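Local coordinates for protein D-psicose 3-epimerase (Agrobacterium tumefaciens, PDB 2HK0) that catalyses the epimerisation of ketohexoses at carbon 3, interconverting D-psicose and D-fructose, with a bound metal ion that is pivotal in catalysis, at residues L68-R72 against N115-D120; D51-A57 against I80-I86; H122-L128 against G164-E170; I25-W30 against Y41-V45. All blocks are in the same frame, centred on the assembly; numbering follows the deposited sequence.

Interaction 1: residues L68-R72 against N115-D120; sequences LATIR and NVAKLD
Leu68 and Leu119 meet where helix 65-77 lies beside the end of helix 99-118, two neighbouring outer helices of the TIM barrel. The tight part is apolar and buried. Leu119 CD2 lies 3.8 Å from Leu68 CD2, with the two side chains at about a right angle, and 3.7 Å from Ile71 CG2. Leu119 CD2 also rests 3.2 Å from Leu68 O, a carbonyl that takes the helical bond of Arg72 N. Leu119 CG stands beside its own backbone N (chi1 -68°), and this turns the branch back toward helix 65-77. Ile60 covers both leucines. Leu68 CD1 also packs 3.5 Å from Lys118 CD, on the extended chain of the lysine. That chain carries NZ on to Asn115 OD1 and to a salt bridge with Asp65, while Asn115 ND2 is bonded to Asn61.

The solvent side is looser and polar. Arg72 runs out extended, and its NH1 makes a weak hydrogen bond of 3.4 Å to Lys118 O at the guanidinium edge. Asp120, the C-prime residue of a Schellman motif that ends helix 99-118, stacks its carboxylate on the guanidinium, planes 5° apart. The salt bridge from Arg72 NH2 to Asp120 OD1 is long, 3.8 Å, and the oxygen lies well off the guanidinium plane, so only the charges attract. Asp120 CB sits over the centre of the group, 3.5 Å from Arg72 CZ.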
loop_
_atom_site.group_PDB
_atom_site.type_symbol
_atom_site.label_atom_id
_atom_site.label_comp_id
_atom_site.label_asym_id
_atom_site.label_seq_id
_atom_site.Cartn_x
_atom_site.Cartn_y
_atom_site.Cartn_z
ATOM N N LEU A 68 -3.921 22.724 40.203
ATOM C CA LEU A 68 -2.916 22.544 39.163
ATOM C C LEU A 68 -1.707 21.858 39.782
ATOM O O LEU A 68 -1.191 20.889 39.235
ATOM C CB LEU A 68 -2.503 23.888 38.573
ATOM C CG LEU A 68 -3.595 24.589 37.773
ATOM C CD1 LEU A 68 -3.096 25.936 37.269
ATOM C CD2 LEU A 68 -4.007 23.706 36.620
ATOM N N ALA A 69 -1.271 22.357 40.933
ATOM C CA ALA A 69 -0.132 21.783 41.641
ATOM C C ALA A 69 -0.359 20.300 41.937
ATOM O O ALA A 69 0.545 19.483 41.798
ATOM C CB ALA A 69 0.107 22.539 42.943
ATOM N N THR A 70 -1.570 19.955 42.349
ATOM C CA THR A 70 -1.882 18.563 42.661
ATOM C C THR A 70 -1.788 17.699 41.405
ATOM O O THR A 70 -1.311 16.567 41.445
ATOM C CB THR A 70 -3.306 18.443 43.247
ATOM O OG1 THR A 70 -3.379 19.217 44.454
ATOM C CG2 THR A 70 -3.653 16.977 43.548
ATOM N N ILE A 71 -2.264 18.249 40.295
ATOM C CA ILE A 71 -2.233 17.561 39.012
ATOM C C ILE A 71 -0.777 17.368 38.570
ATOM O O ILE A 71 -0.389 16.274 38.151
ATOM C CB ILE A 71 -3.011 18.380 37.955
ATOM C CG1 ILE A 71 -4.511 18.280 38.255
ATOM C CG2 ILE A 71 -2.670 17.902 36.544
ATOM C CD1 ILE A 71 -5.366 19.213 37.445
ATOM N N ARG A 72 0.029 18.423 38.679
ATOM C CA ARG A 72 1.437 18.325 38.291
ATOM C C ARG A 72 2.170 17.286 39.139
ATOM O O ARG A 72 3.081 16.597 38.655
ATOM C CB ARG A 72 2.121 19.682 38.437
ATOM C CG ARG A 72 3.619 19.656 38.184
ATOM C CD ARG A 72 4.180 21.059 38.305
ATOM N NE ARG A 72 5.615 21.099 38.037
ATOM C CZ ARG A 72 6.239 22.137 37.489
ATOM N NH1 ARG A 72 5.554 23.227 37.144
ATOM N NH2 ARG A 72 7.547 22.088 37.284
ATOM N N ASN A 115 -1.085 29.166 32.627
ATOM C CA ASN A 115 -1.597 28.033 33.388
ATOM C C ASN A 115 -0.932 26.732 32.931
ATOM O O ASN A 115 -0.584 25.884 33.751
ATOM C CB ASN A 115 -3.116 27.951 33.246
ATOM C CG ASN A 115 -3.825 29.076 33.988
ATOM O OD1 ASN A 115 -3.363 29.517 35.036
ATOM N ND2 ASN A 115 -4.948 29.534 33.453
ATOM N N VAL A 116 -0.741 26.603 31.620
ATOM C CA VAL A 116 -0.109 25.433 31.015
ATOM C C VAL A 116 1.292 25.215 31.600
ATOM O O VAL A 116 1.706 24.079 31.869
ATOM C CB VAL A 116 -0.039 25.640 29.484
ATOM C CG1 VAL A 116 1.130 24.913 28.895
ATOM C CG2 VAL A 116 -1.374 25.189 28.846
ATOM N N ALA A 117 2.019 26.308 31.809
ATOM C CA ALA A 117 3.363 26.217 32.367
ATOM C C ALA A 117 3.320 25.713 33.810
ATOM O O ALA A 117 4.255 25.042 34.267
ATOM C CB ALA A 117 4.057 27.579 32.290
ATOM N N LYS A 118 2.236 26.030 34.525
ATOM C CA LYS A 118 2.072 25.588 35.908
ATOM C C LYS A 118 1.971 24.067 35.981
ATOM O O LYS A 118 2.152 23.479 37.051
ATOM C CB LYS A 118 0.818 26.203 36.539
ATOM C CG LYS A 118 0.883 27.706 36.744
ATOM C CD LYS A 118 -0.475 28.264 37.207
ATOM C CE LYS A 118 -0.452 29.790 37.268
ATOM N NZ LYS A 118 -1.788 30.381 37.570
ATOM N N LEU A 119 1.660 23.429 34.856
ATOM C CA LEU A 119 1.561 21.974 34.820
ATOM C C LEU A 119 2.811 21.360 34.199
ATOM O O LEU A 119 2.849 20.160 33.903
ATOM C CB LEU A 119 0.322 21.528 34.028
ATOM C CG LEU A 119 -1.052 21.836 34.639
ATOM C CD1 LEU A 119 -2.126 21.278 33.736
ATOM C CD2 LEU A 119 -1.169 21.234 36.044
ATOM N N ASP A 120 3.835 22.186 33.990
ATOM C CA ASP A 120 5.084 21.721 33.399
ATOM C C ASP A 120 4.851 21.138 31.997
ATOM O O ASP A 120 5.432 20.119 31.623
ATOM C CB ASP A 120 5.745 20.677 34.314
ATOM C CG ASP A 120 7.231 20.486 34.012
ATOM O OD1 ASP A 120 7.856 21.444 33.511
ATOM O OD2 ASP A 120 7.774 19.391 34.282
#

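Interaction 2: residues D51-A57 against I80-I86; sequences DIIEVAA and IILTAGI
Glu54 OE2 is hydrogen-bonded to His229 and also accepts from a water at 3.0 Å, which donates weakly to Ala84 O across the sheet. The pair is two adjacent parallel strands of the TIM barrel, 52-56 and 81-85, with axes 34° apart. Glu54 OE1 is bonded to His227, so the two histidines of strand 225-230 hold both carboxylate oxygens inside the barrel. Ile52 and Thr83 share that inner face, with Ile52 CG2 3.8 Å from Thr83 OG1.

Six backbone hydrogen bonds join the strands in an unbroken ladder. The shortest runs from Ala57 N to Gly85 O, 2.7 Å.

The other face carries Ile53, Val55, Leu82 and Ala84 and is turned to the outer helices. Ile53 and Leu82 run alongside each other in the same direction. Ile53 CG1 is anti to the backbone N (chi1 175°), which leaves CG2 in the crowded position between N and the carbonyl carbon. There CG2 meets Leu82 CD1 at 3.6 Å. Ile80 CD1 closes in on Ile53 CB at 3.8 Å, and Ile42 and Val45 of helix 39-47 cover this layer. Beyond the strands the fit is tight: Ala57 CB is 3.3 Å from Ile86 CG1.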
loop_
_atom_site.group_PDB
_atom_site.type_symbol
_atom_site.label_atom_id
_atom_site.label_comp_id
_atom_site.label_asym_id
_atom_site.label_seq_id
_atom_site.Cartn_x
_atom_site.Cartn_y
_atom_site.Cartn_z
ATOM N N ASP A 51 4.051 7.282 27.644
ATOM C CA ASP A 51 5.035 8.235 28.145
ATOM C C ASP A 51 4.331 9.580 28.372
ATOM O O ASP A 51 4.763 10.393 29.178
ATOM C CB ASP A 51 6.121 8.488 27.098
ATOM C CG ASP A 51 6.798 7.210 26.612
ATOM O OD1 ASP A 51 7.323 6.467 27.462
ATOM O OD2 ASP A 51 6.814 6.965 25.376
ATOM N N ILE A 52 3.254 9.812 27.628
ATOM C CA ILE A 52 2.541 11.079 27.671
ATOM C C ILE A 52 1.019 10.964 27.665
ATOM O O ILE A 52 0.452 10.013 27.105
ATOM C CB ILE A 52 2.920 11.922 26.413
ATOM C CG1 ILE A 52 4.405 12.293 26.448
ATOM C CG2 ILE A 52 2.021 13.154 26.279
ATOM C CD1 ILE A 52 4.887 12.814 25.124
ATOM N N ILE A 53 0.361 11.937 28.288
ATOM C CA ILE A 53 -1.095 12.013 28.244
ATOM C C ILE A 53 -1.347 13.425 27.716
ATOM O O ILE A 53 -0.771 14.390 28.212
ATOM C CB ILE A 53 -1.786 11.826 29.627
ATOM C CG1 ILE A 53 -3.296 12.039 29.465
ATOM C CG2 ILE A 53 -1.228 12.803 30.656
ATOM C CD1 ILE A 53 -4.129 11.767 30.747
ATOM N N GLU A 54 -2.157 13.534 26.668
ATOM C CA GLU A 54 -2.456 14.839 26.118
ATOM C C GLU A 54 -3.798 15.255 26.662
ATOM O O GLU A 54 -4.751 14.481 26.656
ATOM C CB GLU A 54 -2.488 14.828 24.589
ATOM C CG GLU A 54 -2.842 16.192 24.017
ATOM C CD GLU A 54 -2.226 16.439 22.646
ATOM O OE1 GLU A 54 -0.990 16.471 22.556
ATOM O OE2 GLU A 54 -2.967 16.611 21.660
ATOM N N VAL A 55 -3.850 16.506 27.092
ATOM C CA VAL A 55 -5.015 17.100 27.713
ATOM C C VAL A 55 -5.530 18.332 26.961
ATOM O O VAL A 55 -4.819 18.886 26.127
ATOM C CB VAL A 55 -4.605 17.480 29.154
ATOM C CG1 VAL A 55 -5.543 18.477 29.727
ATOM C CG2 VAL A 55 -4.523 16.201 30.014
ATOM N N ALA A 56 -6.764 18.751 27.256
ATOM C CA ALA A 56 -7.362 19.939 26.632
ATOM C C ALA A 56 -7.101 21.176 27.506
ATOM O O ALA A 56 -7.436 21.194 28.694
ATOM C CB ALA A 56 -8.853 19.748 26.456
ATOM N N ALA A 57 -6.519 22.208 26.905
ATOM C CA ALA A 57 -6.177 23.431 27.623
ATOM C C ALA A 57 -7.305 24.143 28.368
ATOM O O ALA A 57 -7.080 24.645 29.472
ATOM C CB ALA A 57 -5.500 24.407 26.677
ATOM N N ILE A 80 4.758 10.449 34.177
ATOM C CA ILE A 80 4.173 10.721 32.870
ATOM C C ILE A 80 4.254 12.218 32.539
ATOM O O ILE A 80 4.167 13.071 33.426
ATOM C CB ILE A 80 2.697 10.216 32.803
ATOM C CG1 ILE A 80 2.182 10.291 31.364
ATOM C CG2 ILE A 80 1.803 11.045 33.715
ATOM C CD1 ILE A 80 0.860 9.589 31.171
ATOM N N ILE A 81 4.431 12.525 31.260
ATOM C CA ILE A 81 4.549 13.907 30.805
ATOM C C ILE A 81 3.214 14.422 30.279
ATOM O O ILE A 81 2.434 13.666 29.698
ATOM C CB ILE A 81 5.594 14.011 29.662
ATOM C CG1 ILE A 81 6.971 13.568 30.162
ATOM C CG2 ILE A 81 5.659 15.428 29.133
ATOM C CD1 ILE A 81 7.951 13.271 29.036
ATOM N N LEU A 82 2.945 15.706 30.473
ATOM C CA LEU A 82 1.701 16.255 29.965
ATOM C C LEU A 82 1.936 17.111 28.728
ATOM O O LEU A 82 2.905 17.873 28.645
ATOM C CB LEU A 82 0.983 17.090 31.031
ATOM C CG LEU A 82 0.017 16.330 31.954
ATOM C CD1 LEU A 82 0.698 15.111 32.551
ATOM C CD2 LEU A 82 -0.467 17.253 33.042
ATOM N N THR A 83 1.035 16.947 27.768
ATOM C CA THR A 83 1.038 17.705 26.533
ATOM C C THR A 83 -0.382 18.291 26.437
ATOM O O THR A 83 -1.312 17.752 27.048
ATOM C CB THR A 83 1.359 16.768 25.359
ATOM O OG1 THR A 83 2.786 16.672 25.220
ATOM C CG2 THR A 83 0.771 17.279 24.108
ATOM N N ALA A 84 -0.571 19.390 25.714
ATOM C CA ALA A 84 -1.914 19.951 25.639
ATOM C C ALA A 84 -2.360 20.485 24.297
ATOM O O ALA A 84 -1.547 20.963 23.489
ATOM C CB ALA A 84 -2.085 21.036 26.672
ATOM N N GLY A 85 -3.674 20.394 24.085
ATOM C CA GLY A 85 -4.293 20.893 22.877
ATOM C C GLY A 85 -5.043 22.170 23.235
ATOM O O GLY A 85 -5.476 22.351 24.383
ATOM N N ILE A 86 -5.176 23.071 22.267
ATOM C CA ILE A 86 -5.892 24.332 22.471
ATOM C C ILE A 86 -6.816 24.561 21.285
ATOM O O ILE A 86 -6.385 24.506 20.129
ATOM C CB ILE A 86 -4.932 25.541 22.570
ATOM C CG1 ILE A 86 -4.181 25.512 23.905
ATOM C CG2 ILE A 86 -5.721 26.859 22.445
ATOM C CD1 ILE A 86 -3.304 26.734 24.142
HETATM O O HOH W 1 -1.893 19.174 20.554
#

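Interaction 3: residues H122-L128 against G164-E170; sequences HTIGGAL and GINLCIE
His122 to Leu128 pair with Gly164 to Glu170 as adjacent parallel strands, the fourth and fifth of the barrel, linked through helix 142-162 in a beta-alpha-beta crossover. Backbone bonds carry the ladder. The shortest, Cys168 N to Ile124 O, is 2.7 Å, while Gly126 N to Cys168 O is weak.

At the N-terminal end His122 ND1 donates to Gly164 O at 2.6 Å. The oxygen lies in the ring plane, but the donor stands above the carbonyl plane, 46° out of it. NE2 is bonded to Asp120, so both ring nitrogens are held and the imidazole is fixed in rotation. Gly164 is the C-prime residue of a Schellman motif that ends helix 142-162.

On the helix side, Ile124 CG1 packs 3.7 Å from Ile165 CG2. The Leu128 and Leu167 side chains cross at about a right angle, with Leu128 CD1 3.8 Å from Leu167 CB.

At the C-terminal end Ala127 centres an inverse gamma turn. Gly126 O there takes Glu170 N at 3.0 Å and, weakly, Leu128 N. Glu170 CG is anti to the backbone N (chi1 -173°), and the extended chain carries Glu170 OE1 past Gly126 CA at 3.6 Å. OE2 lies close to Asp203 OD2. Two carboxylates so near each other, with His229 beside Glu170, are consistent with the metal site that xylose isomerase-like TIM barrels carry at the C-terminal ends of their strands.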
loop_
_atom_site.group_PDB
_atom_site.type_symbol
_atom_site.label_atom_id
_atom_site.label_comp_id
_atom_site.label_asym_id
_atom_site.label_seq_id
_atom_site.Cartn_x
_atom_site.Cartn_y
_atom_site.Cartn_z
ATOM N N HIS A 122 5.195 21.721 27.992
ATOM C CA HIS A 122 6.029 22.503 27.083
ATOM C C HIS A 122 5.629 22.441 25.607
ATOM O O HIS A 122 6.217 23.126 24.759
ATOM C CB HIS A 122 7.488 22.069 27.261
ATOM C CG HIS A 122 8.056 22.460 28.587
ATOM N ND1 HIS A 122 8.718 23.652 28.786
ATOM C CD2 HIS A 122 7.963 21.872 29.805
ATOM C CE1 HIS A 122 9.002 23.784 30.071
ATOM N NE2 HIS A 122 8.553 22.718 30.708
ATOM N N THR A 123 4.630 21.622 25.301
ATOM C CA THR A 123 4.150 21.479 23.927
ATOM C C THR A 123 2.651 21.748 23.883
ATOM O O THR A 123 1.868 21.098 24.581
ATOM C CB THR A 123 4.434 20.057 23.376
ATOM O OG1 THR A 123 5.850 19.857 23.293
ATOM C CG2 THR A 123 3.836 19.866 21.988
ATOM N N ILE A 124 2.271 22.722 23.067
ATOM C CA ILE A 124 0.884 23.129 22.878
ATOM C C ILE A 124 0.597 22.992 21.390
ATOM O O ILE A 124 1.368 23.495 20.560
ATOM C CB ILE A 124 0.701 24.611 23.287
ATOM C CG1 ILE A 124 0.805 24.738 24.804
ATOM C CG2 ILE A 124 -0.608 25.156 22.759
ATOM C CD1 ILE A 124 -0.222 23.931 25.566
ATOM N N GLY A 125 -0.498 22.322 21.042
ATOM C CA GLY A 125 -0.814 22.143 19.634
ATOM C C GLY A 125 -2.273 22.338 19.276
ATOM O O GLY A 125 -3.138 22.428 20.149
ATOM N N GLY A 126 -2.560 22.392 17.982
ATOM C CA GLY A 126 -3.936 22.579 17.559
ATOM C C GLY A 126 -4.031 23.652 16.494
ATOM O O GLY A 126 -3.014 24.148 16.014
ATOM N N ALA A 127 -5.250 24.020 16.126
ATOM C CA ALA A 127 -5.455 25.039 15.098
ATOM C C ALA A 127 -5.305 26.422 15.735
ATOM O O ALA A 127 -6.236 27.231 15.705
ATOM C CB ALA A 127 -6.843 24.862 14.492
ATOM N N LEU A 128 -4.120 26.682 16.298
ATOM C CA LEU A 128 -3.831 27.928 17.005
ATOM C C LEU A 128 -4.016 29.175 16.164
ATOM O O LEU A 128 -4.277 30.261 16.694
ATOM C CB LEU A 128 -2.403 27.910 17.562
ATOM C CG LEU A 128 -1.901 26.637 18.255
ATOM C CD1 LEU A 128 -0.668 26.964 19.116
ATOM C CD2 LEU A 128 -3.001 26.050 19.120
ATOM N N GLY A 164 9.143 28.516 27.964
ATOM C CA GLY A 164 9.727 27.297 27.409
ATOM C C GLY A 164 8.699 26.441 26.678
ATOM O O GLY A 164 8.790 25.216 26.666
ATOM N N ILE A 165 7.723 27.098 26.059
ATOM C CA ILE A 165 6.640 26.423 25.354
ATOM C C ILE A 165 6.724 26.568 23.833
ATOM O O ILE A 165 6.929 27.667 23.323
ATOM C CB ILE A 165 5.255 27.000 25.816
ATOM C CG1 ILE A 165 5.015 26.667 27.295
ATOM C CG2 ILE A 165 4.106 26.474 24.904
ATOM C CD1 ILE A 165 3.708 27.252 27.880
ATOM N N ASN A 166 6.562 25.453 23.119
ATOM C CA ASN A 166 6.543 25.453 21.656
ATOM C C ASN A 166 5.082 25.434 21.220
ATOM O O ASN A 166 4.289 24.675 21.773
ATOM C CB ASN A 166 7.243 24.209 21.085
ATOM C CG ASN A 166 8.755 24.306 21.179
ATOM O OD1 ASN A 166 9.333 25.328 20.837
ATOM N ND2 ASN A 166 9.401 23.243 21.643
ATOM N N LEU A 167 4.736 26.279 20.249
ATOM C CA LEU A 167 3.388 26.368 19.700
ATOM C C LEU A 167 3.402 25.556 18.398
ATOM O O LEU A 167 4.143 25.881 17.461
ATOM C CB LEU A 167 3.047 27.839 19.409
ATOM C CG LEU A 167 3.135 28.754 20.647
ATOM C CD1 LEU A 167 2.951 30.213 20.260
ATOM C CD2 LEU A 167 2.071 28.318 21.658
ATOM N N CYS A 168 2.597 24.500 18.336
ATOM C CA CYS A 168 2.566 23.648 17.148
ATOM C C CYS A 168 1.273 23.841 16.367
ATOM O O CYS A 168 0.189 23.518 16.858
ATOM C CB CYS A 168 2.738 22.190 17.567
ATOM S SG CYS A 168 4.273 21.946 18.508
ATOM N N ILE A 169 1.413 24.376 15.155
ATOM C CA ILE A 169 0.305 24.692 14.254
ATOM C C ILE A 169 -0.166 23.460 13.505
ATOM O O ILE A 169 0.552 22.930 12.651
ATOM C CB ILE A 169 0.745 25.757 13.228
ATOM C CG1 ILE A 169 1.459 26.901 13.965
ATOM C CG2 ILE A 169 -0.465 26.268 12.430
ATOM C CD1 ILE A 169 0.618 27.587 15.034
ATOM N N GLU A 170 -1.387 23.023 13.802
ATOM C CA GLU A 170 -1.911 21.809 13.179
ATOM C C GLU A 170 -2.496 22.013 11.797
ATOM O O GLU A 170 -3.298 22.920 11.577
ATOM C CB GLU A 170 -2.958 21.152 14.093
ATOM C CG GLU A 170 -3.462 19.785 13.608
ATOM C CD GLU A 170 -4.378 19.092 14.627
ATOM O OE1 GLU A 170 -4.997 19.799 15.452
ATOM O OE2 GLU A 170 -4.489 17.844 14.594
#

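Interaction 4: residues I25-W30 against Y41-V45; sequences IYYSYW and YIEKV
Trp30 offers one face of its indole to Lys44, while Tyr29 CD2 covers the opposite face over its centre. Lys44 CE stands 4.2 Å above the centroid of the five-membered ring, 10° off its normal, in a CH-pi contact. Lys44 NZ makes an off-centre cation-pi contact with the same ring. The lysine chain, bent at chi2 to chi4, reaches out to bring CE over the face.

Tyr41 has Tyr27 O over one face. Its ring is near parallel to the six-membered ring of Trp30, planes 28° apart, but displaced with little overlap. Trp30 CB touches Tyr41 CE1 and OH, both at 3.5 Å. Tyr27 CD2 meets Tyr41 CD2 at 3.6 Å, with the two rings oblique. Tyr27 CG sits between the backbone N and the carbonyl carbon (chi1 87°), which aims the ring at Tyr41. The three form an aromatic cluster.

Val45 packs next to the cluster. Val45 CG1 is 3.7 Å from Ile25 CG2, and Val45 CG2 is 3.8 Å from Trp30 CZ3. This joins strand 22-26 and the turn after it to helix 39-47, the first strand and helix of the barrel.

No hydrogen bond crosses the contact. The polar ends find partners outside: Tyr41 OH at Glu31, Tyr27 OH at Ala36, Lys44 NZ at Asp293. Cohesion therefore comes from aromatic and apolar contact, with a probably modest contribution from the off-centre lysine charge.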
loop_
_atom_site.group_PDB
_atom_site.type_symbol
_atom_site.label_atom_id
_atom_site.label_comp_id
_atom_site.label_asym_id
_atom_site.label_seq_id
_atom_site.Cartn_x
_atom_site.Cartn_y
_atom_site.Cartn_z
ATOM N N ILE A 25 -1.475 9.539 24.382
ATOM C CA ILE A 25 -2.842 9.376 23.926
ATOM C C ILE A 25 -3.677 10.536 24.465
ATOM O O ILE A 25 -3.419 11.027 25.566
ATOM C CB ILE A 25 -3.428 8.046 24.432
ATOM C CG1 ILE A 25 -4.887 7.895 23.970
ATOM C CG2 ILE A 25 -3.341 8.000 25.953
ATOM C CD1 ILE A 25 -5.410 6.452 24.001
ATOM N N TYR A 26 -4.656 10.979 23.682
ATOM C CA TYR A 26 -5.558 12.049 24.092
ATOM C C TYR A 26 -6.604 11.380 25.009
ATOM O O TYR A 26 -7.335 10.500 24.560
ATOM C CB TYR A 26 -6.229 12.639 22.848
ATOM C CG TYR A 26 -7.031 13.886 23.103
ATOM C CD1 TYR A 26 -6.499 14.935 23.853
ATOM C CD2 TYR A 26 -8.282 14.062 22.519
ATOM C CE1 TYR A 26 -7.191 16.136 24.009
ATOM C CE2 TYR A 26 -8.987 15.266 22.665
ATOM C CZ TYR A 26 -8.433 16.297 23.409
ATOM O OH TYR A 26 -9.100 17.496 23.535
ATOM N N TYR A 27 -6.684 11.798 26.278
ATOM C CA TYR A 27 -7.601 11.153 27.236
ATOM C C TYR A 27 -9.091 11.117 26.858
ATOM O O TYR A 27 -9.813 10.234 27.321
ATOM C CB TYR A 27 -7.433 11.759 28.643
ATOM C CG TYR A 27 -8.294 12.968 28.862
ATOM C CD1 TYR A 27 -7.995 14.177 28.235
ATOM C CD2 TYR A 27 -9.468 12.881 29.614
ATOM C CE1 TYR A 27 -8.845 15.269 28.338
ATOM C CE2 TYR A 27 -10.329 13.977 29.732
ATOM C CZ TYR A 27 -10.008 15.162 29.087
ATOM O OH TYR A 27 -10.844 16.242 29.183
ATOM N N SER A 28 -9.549 12.042 26.018
ATOM C CA SER A 28 -10.959 12.057 25.594
ATOM C C SER A 28 -11.403 10.779 24.858
ATOM O O SER A 28 -12.590 10.583 24.562
ATOM C CB SER A 28 -11.241 13.267 24.710
ATOM O OG SER A 28 -11.278 14.444 25.491
ATOM N N TYR A 29 -10.439 9.931 24.541
ATOM C CA TYR A 29 -10.706 8.642 23.906
ATOM C C TYR A 29 -11.716 7.862 24.771
ATOM O O TYR A 29 -12.572 7.151 24.263
ATOM C CB TYR A 29 -9.392 7.866 23.848
ATOM C CG TYR A 29 -9.487 6.381 23.583
ATOM C CD1 TYR A 29 -9.911 5.893 22.346
ATOM C CD2 TYR A 29 -9.028 5.467 24.525
ATOM C CE1 TYR A 29 -9.854 4.529 22.048
ATOM C CE2 TYR A 29 -8.971 4.111 24.248
ATOM C CZ TYR A 29 -9.377 3.642 23.007
ATOM O OH TYR A 29 -9.267 2.289 22.725
ATOM N N TRP A 30 -11.601 8.016 26.083
ATOM C CA TRP A 30 -12.463 7.318 27.044
ATOM C C TRP A 30 -13.743 8.074 27.439
ATOM O O TRP A 30 -14.535 7.563 28.233
ATOM C CB TRP A 30 -11.661 7.007 28.318
ATOM C CG TRP A 30 -10.648 5.887 28.187
ATOM C CD1 TRP A 30 -10.904 4.545 28.223
ATOM C CD2 TRP A 30 -9.231 6.017 27.998
ATOM N NE1 TRP A 30 -9.742 3.832 28.068
ATOM C CE2 TRP A 30 -8.698 4.712 27.926
ATOM C CE3 TRP A 30 -8.360 7.112 27.878
ATOM C CZ2 TRP A 30 -7.329 4.469 27.737
ATOM C CZ3 TRP A 30 -7.003 6.873 27.691
ATOM C CH2 TRP A 30 -6.502 5.559 27.622
ATOM N N TYR A 41 -7.239 10.436 34.736
ATOM C CA TYR A 41 -6.574 9.810 33.600
ATOM C C TYR A 41 -5.055 9.822 33.666
ATOM O O TYR A 41 -4.404 8.987 33.037
ATOM C CB TYR A 41 -7.075 10.456 32.308
ATOM C CG TYR A 41 -8.464 9.975 31.994
ATOM C CD1 TYR A 41 -8.663 8.744 31.367
ATOM C CD2 TYR A 41 -9.582 10.688 32.412
ATOM C CE1 TYR A 41 -9.940 8.237 31.163
ATOM C CE2 TYR A 41 -10.870 10.181 32.218
ATOM C CZ TYR A 41 -11.038 8.959 31.592
ATOM O OH TYR A 41 -12.296 8.457 31.387
ATOM N N ILE A 42 -4.486 10.754 34.433
ATOM C CA ILE A 42 -3.038 10.829 34.559
ATOM C C ILE A 42 -2.492 9.463 34.981
ATOM O O ILE A 42 -1.651 8.868 34.301
ATOM C CB ILE A 42 -2.617 11.861 35.620
ATOM C CG1 ILE A 42 -3.091 13.264 35.223
ATOM C CG2 ILE A 42 -1.107 11.825 35.795
ATOM C CD1 ILE A 42 -2.315 13.883 34.109
ATOM N N GLU A 43 -2.996 8.966 36.107
ATOM C CA GLU A 43 -2.578 7.681 36.652
ATOM C C GLU A 43 -2.961 6.511 35.750
ATOM O O GLU A 43 -2.184 5.580 35.569
ATOM C CB GLU A 43 -3.213 7.473 38.031
ATOM C CG GLU A 43 -2.774 6.177 38.697
ATOM C CD GLU A 43 -3.642 5.795 39.892
ATOM O OE1 GLU A 43 -3.916 6.677 40.734
ATOM O OE2 GLU A 43 -4.035 4.607 39.985
ATOM N N LYS A 44 -4.165 6.549 35.191
ATOM C CA LYS A 44 -4.630 5.468 34.332
ATOM C C LYS A 44 -3.770 5.335 33.079
ATOM O O LYS A 44 -3.314 4.241 32.733
ATOM C CB LYS A 44 -6.081 5.721 33.919
ATOM C CG LYS A 44 -6.735 4.590 33.143
ATOM C CD LYS A 44 -7.756 5.152 32.167
ATOM C CE LYS A 44 -9.032 4.348 32.103
ATOM N NZ LYS A 44 -8.888 2.956 31.679
ATOM N N VAL A 45 -3.564 6.452 32.384
ATOM C CA VAL A 45 -2.771 6.444 31.163
ATOM C C VAL A 45 -1.331 6.017 31.460
ATOM O O VAL A 45 -0.733 5.251 30.701
ATOM C CB VAL A 45 -2.822 7.844 30.488
ATOM C CG1 VAL A 45 -1.839 7.925 29.346
ATOM C CG2 VAL A 45 -4.249 8.106 29.988
#

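In the fold
From the N terminus, interaction 4 comes first. It closes the short loop between strand 22-26 and helix 39-47. Interaction 2 then joins the second and third strands, spanning the helices between them. Interaction 1 opens inside that span and closes after it, so the two cross, tying helix 65-77 to helix 99-118 outside the strands. Interaction 3 follows in series and closes the crossover from strand 123-126 to 166-170. Interactions 4, 2 and 3 share one barrel sheet: Ile25 O meets Glu54 N, and Ala84 O meets Gly125 N. Interaction 1 backs the sheet through Ile71 on Leu82 and Val116 on Ile124. Nothing nests.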